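Hypothetical protein BA_2335 (PDB 4H4N) is of unknown function, a small all-beta protein of Bacillus anthracis built from two antiparallel sheets. Local coordinates at residues A[16-21]-A[33-38]; A[22-27]-A[56-61]. All coordinates share one frame; numbering follows the deposited sequence. Where two conformers were deposited one is given.

Interaction 1 of 2, residues A[16-21]-A[33-38]; sequences NSKLKV and NVSIIN. With SO4 (sulfate ion), chain F.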
ATOM      1  N   ASN A  16      -8.504 -10.784  -2.799  0.70  8.67           N
ATOM      2  CA  ASN A  16      -8.643 -11.289  -1.434  0.70  9.21           C
ATOM      3  C   ASN A  16      -7.453 -10.924  -0.567  0.70  8.60           C
ATOM      4  O   ASN A  16      -6.961 -11.752   0.204  0.70  9.32           O
ATOM      5  CB  ASN A  16      -8.826 -12.815  -1.483  0.70 10.30           C
ATOM      6  CG  ASN A  16     -10.019 -13.207  -2.288  0.70 12.93           C
ATOM      7  OD1 ASN A  16     -11.118 -12.763  -2.006  0.70 16.07           O
ATOM      8  ND2 ASN A  16      -9.813 -14.010  -3.312  0.70 16.47           N
ATOM      9  N   SER A  17      -7.009  -9.676  -0.675  1.00  8.06           N
ATOM     10  CA  SER A  17      -5.784  -9.268  -0.020  1.00  7.91           C
ATOM     11  C   SER A  17      -5.860  -7.850   0.514  1.00  7.67           C
ATOM     12  O   SER A  17      -6.720  -7.050   0.144  1.00  8.62           O
ATOM     13  CB  SER A  17      -4.605  -9.331  -1.018  1.00  8.59           C
ATOM     14  OG  SER A  17      -4.383 -10.627  -1.525  1.00  9.72           O
ATOM     15  N   LYS A  18      -4.910  -7.555   1.391  1.00  7.54           N
ATOM     16  CA  LYS A  18      -4.622  -6.220   1.866  1.00  7.88           C
ATOM     17  C   LYS A  18      -3.207  -5.871   1.417  1.00  7.89           C
ATOM     18  O   LYS A  18      -2.274  -6.638   1.627  1.00  9.91           O
ATOM     19  CB  LYS A  18      -4.708  -6.159   3.395  1.00  9.00           C
ATOM     20  CG  LYS A  18      -4.314  -4.790   3.962  1.00 11.10           C
ATOM     21  CD  LYS A  18      -4.311  -4.714   5.463  1.00 12.97           C
ATOM     22  CE  LYS A  18      -5.712  -4.749   5.993  1.00 15.13           C
ATOM     23  NZ  LYS A  18      -5.759  -4.314   7.427  1.00 15.48           N
ATOM     24  N   LEU A  19      -3.048  -4.723   0.784  1.00  7.20           N
ATOM     25  CA  LEU A  19      -1.748  -4.200   0.420  1.00  7.53           C
ATOM     26  C   LEU A  19      -1.340  -3.160   1.457  1.00  7.72           C
ATOM     27  O   LEU A  19      -2.088  -2.225   1.731  1.00  9.19           O
ATOM     28  CB  LEU A  19      -1.793  -3.554  -0.952  1.00  8.72           C
ATOM     29  CG  LEU A  19      -0.415  -3.215  -1.548  1.00 10.36           C
ATOM     30  CD1 LEU A  19       0.324  -4.463  -2.010  1.00 12.75           C
ATOM     31  CD2 LEU A  19      -0.550  -2.198  -2.666  1.00 12.85           C
ATOM     32  N   LYS A  20      -0.152  -3.332   2.024  0.60  7.84           N
ATOM     33  CA  LYS A  20       0.409  -2.428   3.022  0.60  8.35           C
ATOM     34  C   LYS A  20       1.575  -1.688   2.390  0.60  7.87           C
ATOM     35  O   LYS A  20       2.542  -2.325   1.985  0.60  8.87           O
ATOM     36  CB  LYS A  20       0.877  -3.216   4.243  0.60  9.99           C
ATOM     37  CG  LYS A  20      -0.227  -4.015   4.943  0.60 12.49           C
ATOM     38  CD  LYS A  20       0.285  -4.667   6.232  0.60 16.86           C
ATOM     39  CE  LYS A  20      -0.818  -5.332   7.036  0.60 19.52           C
ATOM     40  NZ  LYS A  20      -0.347  -5.708   8.402  0.60 21.86           N
ATOM     41  N   VAL A  21       1.490  -0.361   2.339  1.00  8.03           N
ATOM     42  CA  VAL A  21       2.501   0.482   1.731  1.00  8.27           C
ATOM     43  C   VAL A  21       3.228   1.214   2.858  1.00  7.99           C
ATOM     44  O   VAL A  21       2.600   1.901   3.655  1.00  9.88           O
ATOM     45  CB  VAL A  21       1.865   1.507   0.770  1.00  9.49           C
ATOM     46  CG1 VAL A  21       2.935   2.343   0.089  1.00 10.85           C
ATOM     47  CG2 VAL A  21       0.965   0.810  -0.260  1.00 11.23           C
ATOM     48  N   ASN A  33       2.642   4.342   7.300  1.00 10.55           N
ATOM     49  CA  ASN A  33       2.105   3.244   6.562  1.00 11.42           C
ATOM     50  C   ASN A  33       0.691   3.574   6.133  1.00 10.41           C
ATOM     51  O   ASN A  33      -0.038   4.257   6.848  1.00 11.70           O
ATOM     52  CB  ASN A  33       2.020   2.050   7.511  1.00 14.92           C
ATOM     53  CG  ASN A  33       3.333   1.755   8.195  1.00 18.31           C
ATOM     54  OD1 ASN A  33       4.181   1.102   7.631  1.00 22.42           O
ATOM     55  ND2 ASN A  33       3.500   2.228   9.421  1.00 22.16           N
ATOM     56  N   VAL A  34       0.304   3.077   4.966  1.00  9.43           N
ATOM     57  CA  VAL A  34      -1.074   3.127   4.527  1.00  9.45           C
ATOM     58  C   VAL A  34      -1.448   1.730   4.033  1.00  8.66           C
ATOM     59  O   VAL A  34      -0.568   0.906   3.752  1.00 10.08           O
ATOM     60  CB  VAL A  34      -1.335   4.197   3.457  1.00 10.61           C
ATOM     61  CG1 VAL A  34      -0.960   5.587   3.979  1.00 12.86           C
ATOM     62  CG2 VAL A  34      -0.632   3.903   2.208  1.00 12.02           C
ATOM     63  N   SER A  35      -2.725   1.439   3.930  1.00  7.92           N
ATOM     64  CA  SER A  35      -3.133   0.141   3.468  1.00  8.29           C
ATOM     65  C   SER A  35      -4.417   0.215   2.686  1.00  7.79           C
ATOM     66  O   SER A  35      -5.194   1.163   2.800  1.00  9.00           O
ATOM     67  CB  SER A  35      -3.231  -0.828   4.626  1.00  8.22           C
ATOM     68  OG  SER A  35      -4.220  -0.411   5.555  1.00  9.04           O
ATOM     69  N   ILE A  36      -4.608  -0.792   1.851  1.00  7.71           N
ATOM     70  CA  ILE A  36      -5.708  -0.868   0.911  1.00  7.95           C
ATOM     71  C   ILE A  36      -6.232  -2.295   0.885  1.00  7.26           C
ATOM     72  O   ILE A  36      -5.453  -3.227   0.688  1.00  8.51           O
ATOM     73  CB  ILE A  36      -5.272  -0.488  -0.525  1.00  8.61           C
ATOM     74  CG1 ILE A  36      -4.466   0.828  -0.560  1.00 10.45           C
ATOM     75  CG2 ILE A  36      -6.495  -0.461  -1.434  1.00 10.54           C
ATOM     76  CD1 ILE A  36      -3.742   1.039  -1.882  1.00 13.46           C
ATOM     77  N   ILE A  37      -7.530  -2.478   1.040  1.00  7.58           N
ATOM     78  CA  ILE A  37      -8.109  -3.803   0.958  1.00  8.21           C
ATOM     79  C   ILE A  37      -8.764  -4.069  -0.391  1.00  8.05           C
ATOM     80  O   ILE A  37      -9.299  -3.171  -1.040  1.00  9.47           O
ATOM     81  CB  ILE A  37      -9.100  -4.100   2.089  1.00  9.65           C
ATOM     82  CG1 ILE A  37     -10.301  -3.195   2.044  1.00 11.52           C
ATOM     83  CG2 ILE A  37      -8.388  -4.077   3.439  1.00 11.53           C
ATOM     84  CD1 ILE A  37     -11.363  -3.558   3.049  1.00 14.27           C
ATOM     85  N   ASN A  38      -8.728  -5.330  -0.788  1.00  8.05           N
ATOM     86  CA  ASN A  38      -9.437  -5.812  -1.953  1.00  8.28           C
ATOM     87  C   ASN A  38     -10.099  -7.137  -1.621  1.00  8.48           C
ATOM     88  O   ASN A  38      -9.459  -8.172  -1.638  1.00  8.70           O
ATOM     89  CB  ASN A  38      -8.516  -5.974  -3.148  1.00  8.48           C
ATOM     90  CG  ASN A  38      -9.250  -6.506  -4.351  1.00  8.92           C
ATOM     91  OD1 ASN A  38     -10.484  -6.422  -4.432  1.00 10.29           O
ATOM     92  ND2 ASN A  38      -8.504  -7.065  -5.292  1.00 10.19           N
TER
HETATM   93  S   SO4 F 105       3.143  -6.648   9.982  0.50 32.14           S
HETATM   94  O1  SO4 F 105       2.601  -7.918  10.448  0.50 32.27           O
HETATM   95  O2  SO4 F 105       2.059  -5.874   9.390  0.50 31.78           O
HETATM   96  O3  SO4 F 105       4.195  -6.867   8.995  0.50 31.97           O
HETATM   97  O4  SO4 F 105       3.696  -5.921  11.121  0.50 32.37           O
HETATM   98  O   HOH W   1      -3.559  -1.882   8.007  1.00 16.49           O

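Interaction 2 of 2, residues A[22-27]-A[56-61]; sequences TFFGPY and KYETEV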
ATOM      1  N   THR A  22       4.540   1.038   2.933  1.00  7.71           N
ATOM      2  CA  THR A  22       5.362   1.710   3.923  1.00  7.98           C
ATOM      3  C   THR A  22       6.214   2.760   3.237  1.00  7.33           C
ATOM      4  O   THR A  22       6.890   2.474   2.257  1.00  7.90           O
ATOM      5  CB  THR A  22       6.265   0.701   4.652  1.00  9.09           C
ATOM      6  OG1 THR A  22       5.462  -0.319   5.245  1.00 11.85           O
ATOM      7  CG2 THR A  22       7.061   1.390   5.736  1.00 10.76           C
ATOM      8  N   PHE A  23       6.170   3.976   3.762  1.00  7.22           N
ATOM      9  CA  PHE A  23       6.970   5.091   3.272  1.00  7.53           C
ATOM     10  C   PHE A  23       8.190   5.257   4.160  1.00  7.95           C
ATOM     11  O   PHE A  23       8.076   5.230   5.390  1.00  9.15           O
ATOM     12  CB  PHE A  23       6.139   6.385   3.295  1.00  8.17           C
ATOM     13  CG  PHE A  23       5.003   6.377   2.300  1.00  8.40           C
ATOM     14  CD1 PHE A  23       5.223   6.728   0.986  1.00  9.50           C
ATOM     15  CD2 PHE A  23       3.729   6.009   2.659  1.00  9.66           C
ATOM     16  CE1 PHE A  23       4.188   6.729   0.052  1.00 10.65           C
ATOM     17  CE2 PHE A  23       2.694   5.998   1.729  1.00 11.35           C
ATOM     18  CZ  PHE A  23       2.932   6.361   0.432  1.00 11.04           C
ATOM     19  N   PHE A  24       9.346   5.440   3.533  1.00  7.76           N
ATOM     20  CA  PHE A  24      10.635   5.536   4.204  1.00  8.10           C
ATOM     21  C   PHE A  24      11.308   6.851   3.897  1.00  7.90           C
ATOM     22  O   PHE A  24      11.130   7.427   2.828  1.00  8.54           O
ATOM     23  CB  PHE A  24      11.576   4.410   3.727  1.00  8.87           C
ATOM     24  CG  PHE A  24      11.117   3.022   4.087  1.00  8.98           C
ATOM     25  CD1 PHE A  24      11.480   2.423   5.281  1.00 10.58           C
ATOM     26  CD2 PHE A  24      10.288   2.305   3.231  1.00  9.33           C
ATOM     27  CE1 PHE A  24      11.050   1.152   5.599  1.00 11.29           C
ATOM     28  CE2 PHE A  24       9.871   1.030   3.556  1.00 10.68           C
ATOM     29  CZ  PHE A  24      10.267   0.450   4.731  1.00 11.17           C
ATOM     30  N   GLY A  25      12.136   7.302   4.839  1.00  8.39           N
ATOM     31  CA  GLY A  25      12.922   8.505   4.674  1.00  8.74           C
ATOM     32  C   GLY A  25      14.374   8.219   4.327  1.00  8.27           C
ATOM     33  O   GLY A  25      14.765   7.093   4.023  1.00  8.88           O
ATOM     34  N   PRO A  26      15.212   9.270   4.374  1.00  8.85           N
ATOM     35  CA  PRO A  26      16.600   9.164   3.887  1.00  9.14           C
ATOM     36  C   PRO A  26      17.457   8.198   4.651  1.00  9.15           C
ATOM     37  O   PRO A  26      18.403   7.647   4.103  1.00 10.02           O
ATOM     38  CB  PRO A  26      17.164  10.580   4.054  1.00 10.18           C
ATOM     39  CG  PRO A  26      16.221  11.306   4.898  1.00 12.03           C
ATOM     40  CD  PRO A  26      14.879  10.648   4.770  1.00  9.71           C
ATOM     41  N   TYR A  27      17.124   7.999   5.922  0.50  9.15           N
ATOM     42  CA  TYR A  27      17.870   7.139   6.817  0.50  9.72           C
ATOM     43  C   TYR A  27      17.216   5.789   6.975  0.50  9.83           C
ATOM     44  O   TYR A  27      17.430   5.121   7.982  0.50 10.40           O
ATOM     45  CB  TYR A  27      17.971   7.795   8.185  0.50 10.23           C
ATOM     46  CG  TYR A  27      18.430   9.218   8.099  0.50 10.21           C
ATOM     47  CD1 TYR A  27      19.751   9.524   7.813  0.50 10.74           C
ATOM     48  CD2 TYR A  27      17.541  10.255   8.288  0.50 11.20           C
ATOM     49  CE1 TYR A  27      20.176  10.841   7.726  0.50 11.80           C
ATOM     50  CE2 TYR A  27      17.949  11.561   8.198  0.50 11.92           C
ATOM     51  CZ  TYR A  27      19.268  11.860   7.930  0.50 12.57           C
ATOM     52  OH  TYR A  27      19.651  13.177   7.855  0.50 14.43           O
ATOM     53  N   LYS A  56      11.380   6.709  -0.412  1.00  9.01           N
ATOM     54  CA  LYS A  56      10.926   5.562  -1.197  1.00  9.33           C
ATOM     55  C   LYS A  56       9.766   4.921  -0.456  1.00  8.39           C
ATOM     56  O   LYS A  56       9.493   5.255   0.696  1.00  8.99           O
ATOM     57  CB  LYS A  56      12.012   4.508  -1.421  1.00 10.94           C
ATOM     58  CG  LYS A  56      12.391   3.758  -0.179  1.00 12.82           C
ATOM     59  CD  LYS A  56      13.092   2.448  -0.511  1.00 14.37           C
ATOM     60  CE  LYS A  56      13.402   1.661   0.746  1.00 15.39           C
ATOM     61  NZ  LYS A  56      14.015   0.339   0.393  1.00 15.19           N
ATOM     62  N   TYR A  57       9.053   4.040  -1.154  1.00  8.02           N
ATOM     63  CA  TYR A  57       8.067   3.204  -0.506  1.00  7.75           C
ATOM     64  C   TYR A  57       8.358   1.751  -0.849  1.00  7.72           C
ATOM     65  O   TYR A  57       9.030   1.443  -1.830  1.00  8.70           O
ATOM     66  CB  TYR A  57       6.620   3.592  -0.882  1.00  8.77           C
ATOM     67  CG  TYR A  57       6.256   3.342  -2.312  1.00  9.19           C
ATOM     68  CD1 TYR A  57       5.896   2.075  -2.731  1.00  9.94           C
ATOM     69  CD2 TYR A  57       6.264   4.352  -3.242  1.00 11.67           C
ATOM     70  CE1 TYR A  57       5.598   1.802  -4.053  1.00 12.08           C
ATOM     71  CE2 TYR A  57       5.941   4.098  -4.577  1.00 13.18           C
ATOM     72  CZ  TYR A  57       5.606   2.819  -4.972  1.00 13.01           C
ATOM     73  OH  TYR A  57       5.289   2.579  -6.293  1.00 17.00           O
ATOM     74  N   GLU A  58       7.828   0.868  -0.020  1.00  7.44           N
ATOM     75  CA  GLU A  58       7.815  -0.568  -0.298  1.00  8.01           C
ATOM     76  C   GLU A  58       6.413  -1.079  -0.009  1.00  8.12           C
ATOM     77  O   GLU A  58       5.645  -0.455   0.709  1.00  9.44           O
ATOM     78  CB  GLU A  58       8.828  -1.326   0.552  1.00  8.75           C
ATOM     79  CG  GLU A  58      10.249  -0.868   0.374  1.00  9.58           C
ATOM     80  CD  GLU A  58      10.904  -1.239  -0.953  1.00 11.06           C
ATOM     81  OE1 GLU A  58      10.314  -1.951  -1.786  1.00 12.35           O
ATOM     82  OE2 GLU A  58      12.057  -0.795  -1.147  1.00 13.81           O
ATOM     83  N   THR A  59       6.077  -2.220  -0.580  1.00  8.64           N
ATOM     84  CA  THR A  59       4.776  -2.820  -0.407  1.00  8.95           C
ATOM     85  C   THR A  59       4.868  -4.244   0.103  1.00  8.37           C
ATOM     86  O   THR A  59       5.836  -4.970  -0.154  1.00  9.47           O
ATOM     87  CB  THR A  59       3.970  -2.809  -1.722  1.00 10.63           C
ATOM     88  OG1 THR A  59       4.618  -3.625  -2.694  1.00 14.13           O
ATOM     89  CG2 THR A  59       3.827  -1.417  -2.271  1.00 12.25           C
ATOM     90  N   GLU A  60       3.815  -4.647   0.796  1.00  8.39           N
ATOM     91  CA  GLU A  60       3.615  -5.993   1.292  1.00  9.17           C
ATOM     92  C   GLU A  60       2.179  -6.393   1.015  1.00  8.15           C
ATOM     93  O   GLU A  60       1.276  -5.580   1.130  1.00  9.91           O
ATOM     94  CB  GLU A  60       3.804  -6.060   2.827  1.00 10.41           C
ATOM     95  CG  GLU A  60       5.200  -5.826   3.290  1.00 11.28           C
ATOM     96  CD  GLU A  60       5.264  -5.648   4.778  1.00 12.14           C
ATOM     97  OE1 GLU A  60       4.786  -4.590   5.261  1.00 15.30           O
ATOM     98  OE2 GLU A  60       5.837  -6.521   5.475  1.00 11.63           O
ATOM     99  N   VAL A  61       1.965  -7.672   0.739  1.00  8.67           N
ATOM    100  CA  VAL A  61       0.629  -8.226   0.538  1.00  9.17           C
ATOM    101  C   VAL A  61       0.308  -9.164   1.680  1.00  8.51           C
ATOM    102  O   VAL A  61       1.130 -10.009   2.041  1.00 10.23           O
ATOM    103  CB  VAL A  61       0.567  -9.000  -0.793  1.00 10.78           C
ATOM    104  CG1 VAL A  61      -0.787  -9.705  -0.944  1.00 12.52           C
ATOM    105  CG2 VAL A  61       0.858  -8.105  -1.960  1.00 13.12           C
TER
HETATM  106  O   HOH W   2       4.739  -2.337   3.656  1.00 16.42           O

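Interaction 1 of 2, residues A[16-21]-A[33-38]
Six backbone hydrogen bonds tie 16-21 to 33-38, two at each of the pairs Ser17-Asn38, Leu19-Ile36 and Val21-Val34. The straightest runs from Val21 N to Val34 O, 2.8 Å with 169° at the hydrogen, and at the last two pairs every donor lies in the plane of the carbonyl it meets. Ser17 N comes to Asn38 O (3.0 Å) from above the carbonyl plane, and Asn16 joins Ser17 opposite Asn38 in a G1 beta bulge. Asn38 turns its CG anti to the backbone N (chi1 179°); its OD1 accepts from Leu40 N, and its ND2 donates to Thr42 O and Val13 O. At the non-hydrogen-bonded pairs, CA-H groups point at carbonyls, closest at Ser35 CA to Leu19 O, 3.1 Å.

On the face of Lys18, Lys20, Ser35 and Ile37, the Lys18 chain bends at chi3 (-71°), so that CE lies 3.8 Å from Ile37 CG2, crossing obliquely. One water joins Ser35 OG (2.9 Å) to Lys18 NZ, the latter bond weak. Lys20 instead stretches away from 33-38, and its NZ donates at 2.6 Å to O2 of a sulfate, probably from the crystallisation liquor; Arg62 binds the same ion.

The other face is apolar along Leu19, Val21, Val34 and Ile36. Val34 CG2, in the crowded position between backbone N and carbonyl carbon, meets Val21 CB at 3.7 Å, while Leu19 and Ile36 pack on Val13 of the second sheet. Chemically this is a beta hairpin with one face turned to the second sheet, satisfied Asn38 a buried polar exception, and the other, Ile37 included, to solvent.

Interaction 2 of 2, residues A[22-27]-A[56-61]
Thr22 and Glu58 exchange two backbone hydrogen bonds, both 2.9 Å between N of one and O of the other. Phe24 N to Lys56 O is short and straight (2.8 Å, 166°), whereas the return bond from Lys56 N to Phe24 O is weak at 3.3 Å.

Charge is paired along one strand: Lys56 NZ reaches Glu58 OE2 on its anti lone pair, 2.7 Å away, in a salt bridge made possible by the extended lysine and the bend of Glu58 at chi2 (-72°). Thr22 OG1 donates to a water that in turn donates to Glu60 OE1; Thr22 OG1 and Asn33 OD1 form a probable hydrogen bond, and Glu60 OE2 a salt bridge with Arg62.

Among the ring contacts, Phe24 runs beside the Lys56 chain, CD2 to CE 4.0 Å, with Lys56 O in plane at the ring edge, and its CE2 touches Glu58 CG at 3.7 Å. On the opposite face of the sheet from Phe24, Phe23 CD1 meets Tyr57 CB at 3.9 Å.

The rings of Phe23 and Tyr57 extend the pairing into the surroundings, Phe23 edge-to-face with Tyr54 and Tyr57 edge-to-face with Phe11 of strand 9-13, while strand 30-38 flanks Thr22 and Phe23 within the three-stranded sheet.

How the interactions relate
Strand 17-24 is the central strand of the three-stranded sheet and serves both contacts: interaction 1 pairs its first part with strand 30-38, interaction 2 its last part with strand 56-63. Interaction 1 lies nearer the middle of the chain, about 5 Å from its centre against about 9 Å, and is the more buried, with aliphatic side chains packed against the second sheet. Interaction 2 is a surface contact joined by backbone bonds and aromatic side chains, with an ion pair along its outer strand. Where they meet, Lys20 N lies 2.8 Å from Glu60 O, a probable hydrogen bond, and Leu19 CD1 packs 3.7 Å from Val61 CG2, so the middle strand links the two outer ones.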